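Local coordinates for protein intradiol ring-cleavage dioxygenase (Streptomyces sp. SirexAA-E, PDB 4ILV) that probably cleaves the aromatic ring of catechol-type compounds between the two hydroxyl-bearing carbons, using molecular oxygen and a bound Fe(III) ion, at residues R127-H132 against L147-E152; V133-P138 against F182-A187; D48-T53 against T98-R103; V56-P61 against T115-V120; P35-M40 against D162-M167. One frame throughout, in Å; residues are numbered along the deposited sequence. Where two conformers were deposited one is given.

Contacts 1 and 2 are the buried ones and share strand 130-136: its first half carries two iron-binding histidines and pairs with strand 143-148, while its second half faces strand 175-183 of the other sheet through purely apolar side chains. Contacts 3, 4 and 5 are only partly buried and tie loops down. Contact 3 relies on an arginine bound to a backbone carbonyl, contact 4 on a valine and an arginine without any hydrogen bond across, contact 5 on a leucine between proline and glutamine. Contacts 3 and 4 meet through Thr53 and Arg117; contact 5 touches contact 1 through Gln39 and Tyr148, and contact 2 through Thr36.

Contact 1. Residues R127-H132 against L147-E152; sequences RTRHIH and LYFPGE. With FE (Fe (III) ion), chain C; EDO (1,2-ethanediol), chain D.
Backbone pairing joins the two strands of the hairpin 130-136/143-148: Ile131 N gives to Leu147 O and Leu147 N gives back to Ile131 O at 2.8 Å, both in the carbonyl planes. Metal ligation comes from the first strand. His130 NE2 lies 2.2 Å and His132 NE2 2.3 Å from the iron, Tyr95 and Tyr124 complete the protein ligands, and both oxygens of an ethanediol, probably from the crystallisation liquor, also bind the iron. A backbone carbonyl and an arginine belong to the second shell. His130 ND1 gives a straight bond (164°) to Thr128 O in the ring plane, while Arg127 NH1 sits over the centre of the imidazole face and donates to ethanediol O1 at 2.7 Å. Arg127 NH2 makes a weak bond to Tyr148 OH, which also binds Gln39, and Arg127 NE pairs with Asp158. Farther out, Arg129 and Glu152 form a side-on salt bridge, NE to OE1 at 2.7 Å and NH2 to OE2, from above the carboxylate plane. Arg129 CD makes a CH-pi contact over the face of the Phe149 ring, 4.1 Å from its centroid; the apolar touch is Ile131 CD1 on Phe149 CZ. The Thr128 carbonyl thus fixes the rotation of the His130 ring and probably makes it a stronger donor to iron, while Arg127, though partly balanced by Asp158, could help stabilise an anionic oxygen at the metal.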
# COMPACT_ATOMS: atom_id res chain seq x y z
N ARG A 127 -3.54 14.74 -7.38
CA ARG A 127 -2.64 13.65 -7.01
C ARG A 127 -2.51 12.60 -8.10
O ARG A 127 -3.48 12.26 -8.78
CB ARG A 127 -3.10 12.97 -5.71
CG ARG A 127 -3.20 13.88 -4.50
CD ARG A 127 -2.25 13.50 -3.37
NE ARG A 127 -0.98 12.97 -3.86
CZ ARG A 127 -0.37 11.92 -3.32
NH1 ARG A 127 -0.90 11.31 -2.27
NH2 ARG A 127 0.78 11.49 -3.83
N THR A 128 -1.31 12.05 -8.21
CA THR A 128 -1.11 10.87 -9.03
C THR A 128 -1.72 9.66 -8.31
O THR A 128 -2.17 9.77 -7.17
CB THR A 128 0.37 10.62 -9.32
OG1 THR A 128 0.50 9.64 -10.35
CG2 THR A 128 1.09 10.15 -8.06
N ARG A 129 -1.73 8.51 -8.98
CA ARG A 129 -2.34 7.32 -8.41
C ARG A 129 -1.48 6.73 -7.27
O ARG A 129 -0.25 6.62 -7.40
CB ARG A 129 -2.52 6.29 -9.52
CG ARG A 129 -3.61 5.30 -9.24
CD ARG A 129 -3.77 4.32 -10.37
NE ARG A 129 -3.84 4.97 -11.67
CZ ARG A 129 -4.95 5.45 -12.23
NH1 ARG A 129 -6.13 5.37 -11.62
NH2 ARG A 129 -4.86 6.01 -13.43
N HIS A 130 -2.10 6.34 -6.16
CA HIS A 130 -1.35 5.83 -5.01
C HIS A 130 -2.18 4.99 -4.06
O HIS A 130 -3.39 5.11 -3.99
CB HIS A 130 -0.76 7.00 -4.21
CG HIS A 130 -1.80 7.94 -3.66
ND1 HIS A 130 -2.46 8.86 -4.45
CD2 HIS A 130 -2.32 8.06 -2.41
CE1 HIS A 130 -3.33 9.52 -3.71
NE2 HIS A 130 -3.27 9.06 -2.47
N ILE A 131 -1.49 4.16 -3.28
CA ILE A 131 -2.09 3.44 -2.17
C ILE A 131 -1.37 3.86 -0.89
O ILE A 131 -0.14 3.86 -0.85
CB ILE A 131 -1.94 1.92 -2.35
CG1 ILE A 131 -2.81 1.44 -3.51
CG2 ILE A 131 -2.31 1.18 -1.08
CD1 ILE A 131 -2.56 -0.04 -3.87
N HIS A 132 -2.11 4.20 0.16
CA HIS A 132 -1.47 4.60 1.41
C HIS A 132 -1.14 3.39 2.28
O HIS A 132 -1.88 2.42 2.28
CB HIS A 132 -2.38 5.52 2.21
CG HIS A 132 -2.61 6.86 1.59
ND1 HIS A 132 -1.78 7.94 1.83
CD2 HIS A 132 -3.59 7.32 0.77
CE1 HIS A 132 -2.24 8.99 1.16
NE2 HIS A 132 -3.32 8.64 0.51
N LEU A 147 2.51 4.05 -1.88
CA LEU A 147 3.01 3.30 -3.02
C LEU A 147 2.50 3.88 -4.33
O LEU A 147 1.33 4.24 -4.44
CB LEU A 147 2.59 1.83 -2.92
CG LEU A 147 2.93 1.15 -1.59
CD1 LEU A 147 2.45 -0.30 -1.60
CD2 LEU A 147 4.43 1.23 -1.25
N TYR A 148 3.38 3.95 -5.33
CA TYR A 148 3.03 4.54 -6.63
C TYR A 148 3.05 3.51 -7.74
O TYR A 148 3.56 2.41 -7.57
CB TYR A 148 3.95 5.71 -6.98
CG TYR A 148 3.83 6.87 -6.01
CD1 TYR A 148 2.75 7.74 -6.08
CD2 TYR A 148 4.78 7.09 -5.03
CE1 TYR A 148 2.62 8.80 -5.21
CE2 TYR A 148 4.66 8.15 -4.14
CZ TYR A 148 3.57 9.00 -4.24
OH TYR A 148 3.42 10.06 -3.38
N PHE A 149 2.49 3.91 -8.89
CA PHE A 149 2.30 3.04 -10.04
C PHE A 149 3.20 3.47 -11.18
O PHE A 149 3.33 4.67 -11.43
CB PHE A 149 0.83 3.11 -10.51
CG PHE A 149 -0.12 2.48 -9.55
CD1 PHE A 149 -0.67 1.23 -9.81
CD2 PHE A 149 -0.43 3.10 -8.36
CE1 PHE A 149 -1.53 0.63 -8.90
CE2 PHE A 149 -1.30 2.52 -7.44
CZ PHE A 149 -1.85 1.27 -7.72
N PRO A 150 3.79 2.50 -11.89
CA PRO A 150 4.69 2.81 -13.00
C PRO A 150 3.93 3.36 -14.20
O PRO A 150 2.84 2.88 -14.50
CB PRO A 150 5.30 1.44 -13.35
CG PRO A 150 4.24 0.46 -12.96
CD PRO A 150 3.61 1.05 -11.72
N GLY A 151 4.51 4.35 -14.86
CA GLY A 151 4.02 4.82 -16.14
C GLY A 151 2.83 5.76 -16.08
O GLY A 151 2.23 6.07 -17.10
N GLU A 152 2.49 6.22 -14.88
CA GLU A 152 1.38 7.16 -14.72
C GLU A 152 1.78 8.57 -15.11
O GLU A 152 2.73 9.12 -14.55
CB GLU A 152 0.92 7.16 -13.27
CG GLU A 152 0.21 5.92 -12.85
CD GLU A 152 -1.19 5.82 -13.43
OE1 GLU A 152 -1.74 4.71 -13.39
OE2 GLU A 152 -1.75 6.84 -13.91
FE FE C . -4.56 9.86 -0.94
C1 EDO D . -3.57 12.82 0.06
O1 EDO D . -3.03 11.65 -0.59
C2 EDO D . -5.06 12.63 0.38
O2 EDO D . -5.33 11.27 0.80
O HOH W 1 1.45 6.56 -9.27

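Contact 2. Residues V133-P138 against F182-A187; sequences VKAQAP and FVLDVA
This contact is part of the core between the two sheets of the beta-sandwich built by the dioxygenase domain, where strand 130-136 of the antiparallel sheet faces the end of strand 175-183 of the mixed sheet. The segments run in roughly the same direction, 28° apart, too far from each other for backbone pairing, and no hydrogen bond crosses between them. Alternate residues of 133-138 send their side chains inward: Val133, Ala135 and Ala137 meet Phe182, Leu184 and Val186 in turn. Val133 and Phe182 reach for each other tip to tip. CG1 of Val133, held between the backbone N and the carbonyl carbon (chi1 62°), comes in the plane of the ring to Phe182 CE2 at 3.8 Å. Phe182 also stands edge-to-face with Phe180 and with Phe114. Leu184 forks between the two alanines, CD2 lying 4.2 Å from Ala135 CB and CD1 equally far from Ala137 CB. Beyond the strand the chain bends in an inverse gamma turn centred on Asp185, with Val186 N bonded to Leu184 O. Val186, after the turn, meets the chain just past the end of strand 130-136, its CG2 lying 3.8 Å from Ala137 CB.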
# COMPACT_ATOMS: atom_id res chain seq x y z
N VAL A 133 -0.06 3.47 3.03
CA VAL A 133 0.29 2.39 3.95
C VAL A 133 1.05 2.90 5.19
O VAL A 133 1.93 3.77 5.10
CB VAL A 133 1.09 1.26 3.24
CG1 VAL A 133 2.43 1.79 2.67
CG2 VAL A 133 1.34 0.07 4.18
N LYS A 134 0.68 2.37 6.35
CA LYS A 134 1.47 2.54 7.56
C LYS A 134 2.07 1.19 7.95
O LYS A 134 1.35 0.20 8.02
CB LYS A 134 0.60 3.06 8.71
CG LYS A 134 0.23 4.52 8.59
CD LYS A 134 -0.76 4.92 9.65
CE LYS A 134 -1.13 6.38 9.53
NZ LYS A 134 -0.05 7.24 10.07
N ALA A 135 3.38 1.16 8.20
CA ALA A 135 4.08 -0.06 8.58
C ALA A 135 4.67 0.09 9.98
O ALA A 135 5.31 1.10 10.29
CB ALA A 135 5.21 -0.38 7.57
N GLN A 136 4.46 -0.91 10.82
CA GLN A 136 5.02 -0.86 12.16
C GLN A 136 5.54 -2.21 12.60
O GLN A 136 4.77 -3.16 12.77
CB GLN A 136 3.99 -0.35 13.17
CG GLN A 136 4.57 -0.09 14.56
CD GLN A 136 3.54 0.42 15.55
OE1 GLN A 136 2.35 0.13 15.42
NE2 GLN A 136 3.99 1.18 16.54
N ALA A 137 6.86 -2.30 12.75
CA ALA A 137 7.50 -3.46 13.33
C ALA A 137 7.22 -3.47 14.83
O ALA A 137 7.09 -2.41 15.44
CB ALA A 137 9.01 -3.40 13.08
N PRO A 138 7.10 -4.66 15.43
CA PRO A 138 6.76 -4.79 16.85
C PRO A 138 7.66 -3.94 17.73
O PRO A 138 8.88 -4.11 17.70
CB PRO A 138 6.97 -6.28 17.14
CG PRO A 138 7.78 -6.80 16.00
CD PRO A 138 7.39 -5.97 14.82
N PHE A 182 9.22 -3.73 1.39
CA PHE A 182 9.54 -2.70 2.37
C PHE A 182 10.89 -3.03 3.02
O PHE A 182 11.21 -4.21 3.23
CB PHE A 182 8.50 -2.63 3.49
CG PHE A 182 7.11 -2.24 3.01
CD1 PHE A 182 6.28 -3.18 2.43
CD2 PHE A 182 6.65 -0.95 3.19
CE1 PHE A 182 4.99 -2.82 2.01
CE2 PHE A 182 5.36 -0.59 2.77
CZ PHE A 182 4.54 -1.52 2.18
N VAL A 183 11.66 -2.00 3.33
CA VAL A 183 12.84 -2.16 4.17
C VAL A 183 12.70 -1.17 5.32
O VAL A 183 12.64 0.04 5.10
CB VAL A 183 14.12 -1.87 3.38
CG1 VAL A 183 15.35 -1.99 4.30
CG2 VAL A 183 14.24 -2.85 2.24
N LEU A 184 12.57 -1.69 6.53
CA LEU A 184 12.39 -0.87 7.72
C LEU A 184 13.69 -0.79 8.52
O LEU A 184 14.48 -1.73 8.54
CB LEU A 184 11.31 -1.46 8.62
CG LEU A 184 9.96 -1.73 7.98
CD1 LEU A 184 9.01 -2.31 9.01
CD2 LEU A 184 9.41 -0.46 7.37
N ASP A 185 13.87 0.33 9.21
CA ASP A 185 15.05 0.57 10.03
C ASP A 185 14.98 -0.24 11.34
O ASP A 185 14.72 0.31 12.42
CB ASP A 185 15.19 2.07 10.32
CG ASP A 185 16.53 2.43 10.92
OD1 ASP A 185 16.61 3.47 11.60
OD2 ASP A 185 17.50 1.67 10.69
N VAL A 186 15.21 -1.55 11.22
CA VAL A 186 15.15 -2.49 12.33
C VAL A 186 16.41 -3.35 12.32
O VAL A 186 16.63 -4.11 11.39
CB VAL A 186 13.92 -3.41 12.20
CG1 VAL A 186 13.95 -4.51 13.25
CG2 VAL A 186 12.63 -2.61 12.27
N ALA A 187 17.20 -3.24 13.38
CA ALA A 187 18.50 -3.92 13.46
C ALA A 187 18.37 -5.44 13.46
O ALA A 187 17.49 -6.01 14.11
CB ALA A 187 19.26 -3.45 14.69

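Contact 3. Residues D48-T53 against T98-R103; sequences DSPPRT and TGFAFR
Two irregular loops of the dioxygenase domain meet here, 48-53 ahead of strand 64-72 and a type II beta turn, Phe100 to Arg103, that leads into strand 103-107. At the centre is the carbonyl oxygen of Arg103. Arg52 grips it side-on with two nitrogens, NE and NH1 each 3.0 Å from Arg103 O, and the oxygen lies within 2° of the guanidinium plane. Both N-H groups also approach in the plane of the carbonyl, so the two bonds help hold the guanidinium in that plane. The chain of Arg52 starts in the crowded position between the backbone N and the carbonyl carbon (chi1 52°) and then runs extended from CG to NE. Pro50 packs against this group, its CG 3.0 Å above one face of the guanidinium and offset toward the rim, while its CD lies 3.7 Å from Arg103 O. Phe100 CE1 approaches Asp48 O at 3.5 Å, and Phe100 CB lies 4.1 Å from Pro50 CD; Lys46 adds a cation-pi contact to the Phe100 ring. In the next shell Ser49 OG bonds to Asp85 and His105, and the Arg103 side chain leads away to Tyr44 O and Asp96 O. Within the turn, Arg103 N makes a weak hydrogen bond to Phe100 O at 3.0 Å.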
# COMPACT_ATOMS: atom_id res chain seq x y z
N ASP A 48 -8.21 2.45 13.34
CA ASP A 48 -9.08 1.32 13.67
C ASP A 48 -9.63 0.59 12.46
O ASP A 48 -10.79 0.19 12.46
CB ASP A 48 -10.23 1.75 14.60
CG ASP A 48 -9.72 2.33 15.91
OD1 ASP A 48 -8.74 1.79 16.46
OD2 ASP A 48 -10.31 3.33 16.39
N SER A 49 -8.81 0.42 11.42
CA SER A 49 -9.20 -0.38 10.26
C SER A 49 -9.39 -1.82 10.74
O SER A 49 -8.79 -2.22 11.73
CB SER A 49 -8.13 -0.33 9.16
OG SER A 49 -6.97 -1.08 9.50
N PRO A 50 -10.26 -2.58 10.05
CA PRO A 50 -10.48 -3.99 10.39
C PRO A 50 -9.31 -4.84 9.91
O PRO A 50 -8.58 -4.42 9.02
CB PRO A 50 -11.73 -4.35 9.60
CG PRO A 50 -11.69 -3.42 8.42
CD PRO A 50 -11.12 -2.15 8.93
N PRO A 51 -9.12 -6.03 10.50
CA PRO A 51 -8.09 -6.90 9.93
C PRO A 51 -8.61 -7.66 8.70
O PRO A 51 -9.58 -8.42 8.80
CB PRO A 51 -7.79 -7.87 11.07
CG PRO A 51 -9.09 -7.93 11.85
CD PRO A 51 -9.74 -6.58 11.71
N ARG A 52 -7.97 -7.43 7.56
CA ARG A 52 -8.26 -8.17 6.33
C ARG A 52 -7.19 -7.93 5.27
O ARG A 52 -6.67 -6.82 5.14
CB ARG A 52 -9.63 -7.75 5.76
CG ARG A 52 -9.81 -6.25 5.57
CD ARG A 52 -11.27 -5.92 5.13
NE ARG A 52 -11.58 -4.50 5.26
CZ ARG A 52 -12.83 -4.00 5.32
NH1 ARG A 52 -13.03 -2.70 5.45
NH2 ARG A 52 -13.88 -4.82 5.27
N THR A 53 -6.89 -8.95 4.47
CA THR A 53 -5.93 -8.79 3.38
C THR A 53 -6.65 -8.50 2.07
O THR A 53 -6.04 -8.04 1.11
CB THR A 53 -5.12 -10.05 3.17
OG1 THR A 53 -6.02 -11.13 2.91
CG2 THR A 53 -4.27 -10.36 4.41
N THR A 98 -17.10 7.66 6.10
CA THR A 98 -18.16 7.28 7.02
C THR A 98 -17.93 5.85 7.49
O THR A 98 -18.15 5.54 8.67
CB THR A 98 -19.56 7.48 6.40
OG1 THR A 98 -19.85 6.43 5.47
CG2 THR A 98 -19.62 8.80 5.67
N GLY A 99 -17.50 4.98 6.57
CA GLY A 99 -17.12 3.62 6.93
C GLY A 99 -15.66 3.28 6.69
O GLY A 99 -14.78 4.15 6.73
N PHE A 100 -15.40 2.01 6.40
CA PHE A 100 -14.02 1.55 6.26
C PHE A 100 -13.80 0.81 4.96
O PHE A 100 -12.86 0.00 4.84
CB PHE A 100 -13.61 0.71 7.47
CG PHE A 100 -13.43 1.51 8.73
CD1 PHE A 100 -12.18 1.94 9.12
CD2 PHE A 100 -14.52 1.84 9.52
CE1 PHE A 100 -12.01 2.69 10.28
CE2 PHE A 100 -14.37 2.59 10.67
CZ PHE A 100 -13.11 3.01 11.05
N ALA A 101 -14.63 1.08 3.96
CA ALA A 101 -14.37 0.51 2.65
C ALA A 101 -12.96 0.91 2.19
O ALA A 101 -12.54 2.05 2.38
CB ALA A 101 -15.42 0.94 1.63
N PHE A 102 -12.24 -0.04 1.61
CA PHE A 102 -10.88 0.18 1.14
C PHE A 102 -9.91 0.60 2.22
O PHE A 102 -8.95 1.33 1.98
CB PHE A 102 -10.85 1.14 -0.05
CG PHE A 102 -11.40 0.52 -1.29
CD1 PHE A 102 -10.62 -0.38 -2.01
CD2 PHE A 102 -12.69 0.78 -1.70
CE1 PHE A 102 -11.12 -0.98 -3.14
CE2 PHE A 102 -13.21 0.17 -2.84
CZ PHE A 102 -12.42 -0.71 -3.56
N ARG A 103 -10.19 0.10 3.42
CA ARG A 103 -9.30 0.23 4.56
C ARG A 103 -9.17 -1.17 5.17
O ARG A 103 -10.16 -1.85 5.39
CB ARG A 103 -9.86 1.22 5.59
CG ARG A 103 -10.29 2.56 4.98
CD ARG A 103 -10.77 3.53 6.03
NE ARG A 103 -11.18 4.81 5.45
CZ ARG A 103 -10.35 5.81 5.19
NH1 ARG A 103 -10.81 6.94 4.67
NH2 ARG A 103 -9.04 5.69 5.44

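Contact 4. Residues V56-P61 against T115-V120; sequences VTSSTP and TLRTIV
Val56, just ahead of a type I beta turn (Thr57 to Thr60) in the loop before strand 64-72, packs against the end of strand 113-119, an outermost strand of the mixed sheet. Val56 is the main wedge. Its CG1, anti to the carbonyl carbon (chi1 -56°), presses on the strand backbone 3.6 Å from Thr118 CA and reaches Ile119 CG2; its CG2, in the crowded position, meets Arg117 NE at 3.7 Å over one face of the guanidinium. Arg117 leaves the strand with CG anti to the backbone N (chi1 -176°) and stays extended to NE, so its aliphatic part passes obliquely across Val56. Ile119 holds CG1 between the backbone N and the carbonyl carbon, which brings that atom to Pro61 O at 3.8 Å. No hydrogen bond joins the two segments. The turn is braced internally: Thr57 OG1 accepts from Ser59 N in an ST turn, and Thr57 N bonds almost straight (174°) to Thr60 OG1 at 2.8 Å.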
# COMPACT_ATOMS: atom_id res chain seq x y z
N VAL A 56 -11.75 -6.25 -1.49
CA VAL A 56 -12.72 -6.28 -2.58
C VAL A 56 -13.35 -7.64 -2.75
O VAL A 56 -12.88 -8.63 -2.20
CB VAL A 56 -12.08 -5.91 -3.92
CG1 VAL A 56 -11.40 -4.54 -3.82
CG2 VAL A 56 -11.05 -6.97 -4.35
N THR A 57 -14.42 -7.69 -3.54
CA THR A 57 -14.99 -8.95 -3.99
C THR A 57 -15.02 -8.94 -5.52
O THR A 57 -14.54 -8.00 -6.16
CB THR A 57 -16.43 -9.16 -3.46
OG1 THR A 57 -17.35 -8.48 -4.31
CG2 THR A 57 -16.57 -8.65 -2.04
N SER A 58 -15.57 -10.00 -6.09
CA SER A 58 -15.76 -10.09 -7.54
C SER A 58 -16.73 -9.01 -8.02
O SER A 58 -16.65 -8.55 -9.16
CB SER A 58 -16.31 -11.47 -7.90
OG SER A 58 -15.57 -12.48 -7.23
N SER A 59 -17.64 -8.60 -7.14
CA SER A 59 -18.64 -7.58 -7.43
C SER A 59 -18.16 -6.13 -7.23
O SER A 59 -18.85 -5.18 -7.61
CB SER A 59 -19.87 -7.84 -6.58
OG SER A 59 -19.46 -8.08 -5.25
N THR A 60 -17.00 -5.95 -6.61
CA THR A 60 -16.42 -4.62 -6.48
C THR A 60 -16.05 -4.10 -7.86
O THR A 60 -15.31 -4.77 -8.59
CB THR A 60 -15.14 -4.67 -5.62
OG1 THR A 60 -15.45 -5.21 -4.33
CG2 THR A 60 -14.54 -3.27 -5.48
N PRO A 61 -16.53 -2.91 -8.23
CA PRO A 61 -16.15 -2.32 -9.53
C PRO A 61 -14.68 -1.87 -9.54
O PRO A 61 -14.16 -1.42 -8.51
CB PRO A 61 -17.07 -1.10 -9.64
CG PRO A 61 -17.42 -0.77 -8.22
CD PRO A 61 -17.49 -2.08 -7.50
N THR A 115 0.22 -9.72 1.42
CA THR A 115 -0.59 -9.67 0.21
C THR A 115 -1.78 -8.77 0.41
O THR A 115 -2.41 -8.79 1.46
CB THR A 115 -1.14 -11.05 -0.18
OG1 THR A 115 -0.15 -12.05 0.07
CG2 THR A 115 -1.50 -11.06 -1.64
N LEU A 116 -2.11 -7.99 -0.62
CA LEU A 116 -3.27 -7.10 -0.57
C LEU A 116 -4.07 -7.27 -1.83
O LEU A 116 -3.58 -6.97 -2.92
CB LEU A 116 -2.83 -5.65 -0.47
CG LEU A 116 -4.00 -4.65 -0.41
CD1 LEU A 116 -4.70 -4.74 0.92
CD2 LEU A 116 -3.49 -3.26 -0.65
N ARG A 117 -5.30 -7.78 -1.70
CA ARG A 117 -6.18 -7.89 -2.86
C ARG A 117 -7.11 -6.69 -2.90
O ARG A 117 -7.86 -6.45 -1.95
CB ARG A 117 -7.00 -9.17 -2.81
CG ARG A 117 -7.84 -9.34 -4.07
CD ARG A 117 -8.88 -10.43 -3.90
NE ARG A 117 -9.84 -10.45 -5.01
CZ ARG A 117 -11.01 -11.07 -4.96
NH1 ARG A 117 -11.36 -11.73 -3.86
NH2 ARG A 117 -11.83 -11.04 -6.01
N THR A 118 -7.08 -5.94 -3.99
CA THR A 118 -7.80 -4.67 -4.03
C THR A 118 -8.19 -4.34 -5.47
O THR A 118 -8.23 -5.24 -6.30
CB THR A 118 -6.94 -3.54 -3.36
OG1 THR A 118 -7.69 -2.33 -3.25
CG2 THR A 118 -5.63 -3.29 -4.12
N ILE A 119 -8.52 -3.09 -5.77
CA ILE A 119 -8.64 -2.68 -7.18
C ILE A 119 -7.72 -1.48 -7.39
O ILE A 119 -7.28 -0.87 -6.43
CB ILE A 119 -10.12 -2.36 -7.64
CG1 ILE A 119 -10.87 -1.52 -6.61
CG2 ILE A 119 -10.90 -3.66 -7.83
CD1 ILE A 119 -10.50 -0.05 -6.58
N VAL A 120 -7.44 -1.15 -8.64
CA VAL A 120 -6.56 -0.03 -8.92
C VAL A 120 -7.26 1.23 -8.44
O VAL A 120 -8.39 1.49 -8.86
CB VAL A 120 -6.26 0.05 -10.42
CG1 VAL A 120 -5.41 1.27 -10.75
CG2 VAL A 120 -5.55 -1.24 -10.90

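Contact 5. Residues P35-M40 against D162-M167; sequences PTPDQM and DPALLM
The loop at the start of the modelled chain, 35-40, lies across an Asx turn and short 3-10 segment that lead into strand 168-172. Leu165 stands at the middle of the contact and spreads its two methyls between different partners. CD1 reaches tip to tip toward Gln39, 3.5 Å from Gln39 CD. Leu165 CD2 lies 3.6 Å from Pro37 O and also touches Thr36 CG2, where the two side chains cross obliquely. The Pro37 ring slides past Leu165 in the opposite direction, with Pro37 CD 3.8 Å from Leu165 CD2. That ring also lies against the turn: Pro37 CG is 4.0 Å from Ala164 CB, and the carboxylate of Asp162 crosses it at about a right angle with OD2 near CB and CG. Gln39 lies obliquely across Asp162, their amide and carboxylate planes 40° apart, and its NE2 meets Asp162 CB at 3.8 Å. The amide is held at both ends by partners beyond the two segments, NE2 by Leu160 O and OE1 by Tyr148 of the hairpin beside the iron site. Thr36 OG1 likewise binds Val183 N of strand 175-183. Across the contact itself there are no hydrogen bonds. The Asp162 side chain, with CG anti to the backbone N (chi1 -176°), serves its own turn, OD1 accepting from Ala164 N at 3.0 Å from above the carboxylate plane.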
# COMPACT_ATOMS: atom_id res chain seq x y z
N PRO A 35 16.32 2.30 3.12
CA PRO A 35 15.05 1.87 3.72
C PRO A 35 13.90 2.66 3.13
O PRO A 35 14.08 3.80 2.71
CB PRO A 35 15.22 2.22 5.19
CG PRO A 35 16.12 3.39 5.19
CD PRO A 35 17.02 3.27 3.98
N THR A 36 12.71 2.06 3.13
CA THR A 36 11.53 2.65 2.51
C THR A 36 11.26 4.07 3.02
O THR A 36 11.07 4.27 4.21
CB THR A 36 10.30 1.78 2.79
OG1 THR A 36 10.58 0.43 2.39
CG2 THR A 36 9.07 2.31 2.03
N PRO A 37 11.29 5.06 2.10
CA PRO A 37 11.08 6.46 2.47
C PRO A 37 9.69 6.69 3.04
O PRO A 37 8.75 5.99 2.66
CB PRO A 37 11.22 7.20 1.14
CG PRO A 37 12.01 6.29 0.28
CD PRO A 37 11.63 4.91 0.68
N ASP A 38 9.56 7.66 3.94
CA ASP A 38 8.25 7.98 4.50
C ASP A 38 7.58 9.10 3.72
O ASP A 38 8.24 9.86 3.02
CB ASP A 38 8.37 8.36 5.98
CG ASP A 38 9.26 9.56 6.20
OD1 ASP A 38 10.50 9.42 6.11
OD2 ASP A 38 8.71 10.65 6.46
N GLN A 39 6.26 9.19 3.83
CA GLN A 39 5.50 10.27 3.21
C GLN A 39 4.34 10.65 4.11
O GLN A 39 4.05 9.97 5.10
CB GLN A 39 4.98 9.87 1.82
CG GLN A 39 6.08 9.69 0.79
CD GLN A 39 5.60 9.91 -0.62
OE1 GLN A 39 4.47 9.58 -0.97
NE2 GLN A 39 6.47 10.47 -1.46
N MET A 40 3.67 11.75 3.78
CA MET A 40 2.58 12.22 4.63
C MET A 40 1.38 11.27 4.68
O MET A 40 1.14 10.46 3.77
CB MET A 40 2.18 13.65 4.26
CG MET A 40 1.80 13.86 2.80
SD MET A 40 1.37 15.59 2.51
CE MET A 40 2.85 16.41 3.10
N ASP A 162 7.59 9.89 -5.68
CA ASP A 162 8.97 9.47 -5.40
C ASP A 162 9.21 8.11 -6.05
O ASP A 162 8.61 7.12 -5.65
CB ASP A 162 9.18 9.36 -3.89
CG ASP A 162 10.62 9.03 -3.50
OD1 ASP A 162 11.45 8.72 -4.39
OD2 ASP A 162 10.91 9.04 -2.29
N PRO A 163 10.10 8.06 -7.06
CA PRO A 163 10.40 6.81 -7.77
C PRO A 163 10.86 5.68 -6.85
O PRO A 163 10.71 4.52 -7.22
CB PRO A 163 11.54 7.22 -8.72
CG PRO A 163 12.08 8.49 -8.16
CD PRO A 163 10.90 9.18 -7.57
N ALA A 164 11.39 6.00 -5.67
CA ALA A 164 11.77 4.95 -4.72
C ALA A 164 10.54 4.22 -4.16
O ALA A 164 10.64 3.13 -3.61
CB ALA A 164 12.60 5.52 -3.58
N LEU A 165 9.36 4.82 -4.31
CA LEU A 165 8.14 4.21 -3.79
C LEU A 165 7.30 3.59 -4.90
O LEU A 165 6.11 3.26 -4.69
CB LEU A 165 7.34 5.24 -2.99
CG LEU A 165 8.06 5.75 -1.74
CD1 LEU A 165 7.41 7.01 -1.22
CD2 LEU A 165 8.10 4.69 -0.66
N LEU A 166 7.90 3.42 -6.08
CA LEU A 166 7.22 2.74 -7.20
C LEU A 166 7.12 1.24 -6.95
O LEU A 166 8.08 0.60 -6.53
CB LEU A 166 7.97 2.97 -8.51
CG LEU A 166 7.66 4.23 -9.32
CD1 LEU A 166 8.69 4.41 -10.44
CD2 LEU A 166 6.25 4.21 -9.90
N MET A 167 5.94 0.69 -7.16
CA MET A 167 5.74 -0.75 -7.28
C MET A 167 6.18 -1.18 -8.67
O MET A 167 6.19 -0.36 -9.60
CB MET A 167 4.25 -1.09 -7.15
CG MET A 167 3.65 -0.77 -5.79
SD MET A 167 1.90 -1.20 -5.71
CE MET A 167 1.19 0.15 -6.66